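Side-chain contact in acetate kinase (Entamoeba histolytica, PDB 4H0O), which is a pyrophosphate-dependent acetate kinase that interconverts acetate and acetyl phosphate: residues N233-G238 / S242-D247. Residues are numbered along the deposited sequence; the frame is centred on the assembly and turned at random.
Sequences NSTLAG and STRCGD
Arg244 reaches across to Thr235 and lays one face of its guanidinium against that residue. Thr235 OG1 sits 4.0 Å above the plane, over its centre, and the carbonyl oxygen of Thr235 lies over a face as well, 3.0 Å from Arg244 NH1 but at an angle too poor for a hydrogen bond. An extended chain from CG to NE carries the guanidinium past the backbone of Leu236, with Arg244 CD 4.1 Å from Leu236 CA. Beside this polar contact, the chi1 of Leu236 (174°) sets CG beside its own carbonyl carbon, which brings the end of the branch to Cys245, CD2 packing on SG at 3.7 Å. Leu269 of helix 262-271 touches both side chains, and Pro250 of the second subunit packs on Leu236.

Farther along, the two backbones close on each other at glycines. Gly246 CA makes a CH...O contact of 3.1 Å with Leu236 O, and Asp247 N donates a nearly straight bond (172°) to Gly238 O at 3.0 Å. The carboxylate of Asp247 returns to the same residue, where OD1 accepts a weak bond from Gly238 N at 3.1 Å. Gly238 is thus held through both its N-H and its carbonyl.

The N-H of Leu236 bonds to Ser234 OG, forming an ST turn, while Ser234 N is bonded to Asp249 of the second subunit. Both segments belong to the loop between strand 225-229 and helix 251-260. The side chain of Arg244 lies about 6 Å from that of His184, both predicted transition-state stabilisers, consistent with the phosphoryl-transfer site of an acetate kinase of the ASKHA superfamily.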
loop_
_atom_site.group_PDB
_atom_site.type_symbol
_atom_site.label_atom_id
_atom_site.label_comp_id
_atom_site.label_asym_id
_atom_site.label_seq_id
_atom_site.Cartn_x
_atom_site.Cartn_y
_atom_site.Cartn_z
ATOM N N ASN B 233 -7.801 8.707 -2.571
ATOM C CA ASN B 233 -8.917 9.404 -3.196
ATOM C C ASN B 233 -10.247 8.927 -2.624
ATOM O O ASN B 233 -11.199 9.699 -2.512
ATOM C CB ASN B 233 -8.894 9.199 -4.712
ATOM C CG ASN B 233 -9.910 10.065 -5.433
ATOM O OD1 ASN B 233 -9.657 11.239 -5.710
ATOM N ND2 ASN B 233 -11.067 9.489 -5.742
ATOM N N SER B 234 -10.301 7.647 -2.264
ATOM C CA SER B 234 -11.506 7.052 -1.698
ATOM C C SER B 234 -11.289 6.682 -0.240
ATOM O O SER B 234 -10.163 6.719 0.263
ATOM C CB SER B 234 -11.908 5.797 -2.471
ATOM O OG SER B 234 -11.144 4.677 -2.061
ATOM N N THR B 235 -12.373 6.326 0.443
ATOM C CA THR B 235 -12.304 5.935 1.847
ATOM C C THR B 235 -12.126 4.426 1.979
ATOM O O THR B 235 -12.346 3.854 3.047
ATOM C CB THR B 235 -13.565 6.366 2.617
ATOM O OG1 THR B 235 -14.722 5.766 2.019
ATOM C CG2 THR B 235 -13.714 7.879 2.592
ATOM N N LEU B 236 -11.726 3.792 0.883
ATOM C CA LEU B 236 -11.518 2.346 0.847
ATOM C C LEU B 236 -10.032 1.982 0.978
ATOM O O LEU B 236 -9.683 0.878 1.395
ATOM C CB LEU B 236 -12.105 1.779 -0.453
ATOM C CG LEU B 236 -11.902 0.309 -0.825
ATOM C CD1 LEU B 236 -13.192 -0.286 -1.354
ATOM C CD2 LEU B 236 -10.806 0.172 -1.867
ATOM N N ALA B 237 -9.164 2.927 0.632
ATOM C CA ALA B 237 -7.722 2.683 0.611
ATOM C C ALA B 237 -7.091 2.613 2.005
ATOM O O ALA B 237 -7.623 3.166 2.973
ATOM C CB ALA B 237 -7.031 3.748 -0.220
ATOM N N GLY B 238 -5.952 1.929 2.097
ATOM C CA GLY B 238 -5.131 1.968 3.294
ATOM C C GLY B 238 -5.137 0.707 4.137
ATOM O O GLY B 238 -4.756 -0.376 3.676
ATOM N N SER B 242 -12.990 -2.785 8.994
ATOM C CA SER B 242 -14.099 -3.613 9.453
ATOM C C SER B 242 -14.754 -4.378 8.303
ATOM O O SER B 242 -14.959 -5.590 8.392
ATOM C CB SER B 242 -15.135 -2.757 10.183
ATOM O OG SER B 242 -15.537 -1.662 9.383
ATOM N N THR B 243 -15.072 -3.666 7.223
ATOM C CA THR B 243 -15.702 -4.278 6.053
ATOM C C THR B 243 -15.038 -3.879 4.736
ATOM O O THR B 243 -15.546 -4.206 3.660
ATOM C CB THR B 243 -17.203 -3.924 5.953
ATOM O OG1 THR B 243 -17.353 -2.515 5.734
ATOM C CG2 THR B 243 -17.941 -4.321 7.219
ATOM N N ARG B 244 -13.922 -3.162 4.822
ATOM C CA ARG B 244 -13.216 -2.704 3.630
ATOM C C ARG B 244 -11.946 -3.515 3.405
ATOM O O ARG B 244 -11.390 -4.083 4.344
ATOM C CB ARG B 244 -12.877 -1.217 3.746
ATOM C CG ARG B 244 -14.072 -0.294 3.579
ATOM C CD ARG B 244 -13.760 1.109 4.077
ATOM N NE ARG B 244 -14.972 1.890 4.305
ATOM C CZ ARG B 244 -15.012 3.025 4.996
ATOM N NH1 ARG B 244 -13.901 3.515 5.532
ATOM N NH2 ARG B 244 -16.159 3.669 5.152
ATOM N N CYS B 245 -11.490 -3.568 2.158
ATOM C CA CYS B 245 -10.283 -4.322 1.832
ATOM C C CYS B 245 -8.988 -3.582 2.153
ATOM O O CYS B 245 -7.990 -4.205 2.516
ATOM C CB CYS B 245 -10.292 -4.713 0.356
ATOM S SG CYS B 245 -10.335 -3.307 -0.769
ATOM N N GLY B 246 -8.996 -2.260 2.017
ATOM C CA GLY B 246 -7.769 -1.493 2.147
ATOM C C GLY B 246 -6.930 -1.644 0.889
ATOM O O GLY B 246 -7.445 -2.073 -0.145
ATOM N N ASP B 247 -5.647 -1.296 0.967
ATOM C CA ASP B 247 -4.755 -1.425 -0.186
ATOM C C ASP B 247 -4.605 -2.875 -0.655
ATOM O O ASP B 247 -4.174 -3.744 0.105
ATOM C CB ASP B 247 -3.376 -0.839 0.125
ATOM C CG ASP B 247 -3.371 0.683 0.152
ATOM O OD1 ASP B 247 -4.277 1.308 -0.442
ATOM O OD2 ASP B 247 -2.443 1.255 0.761
#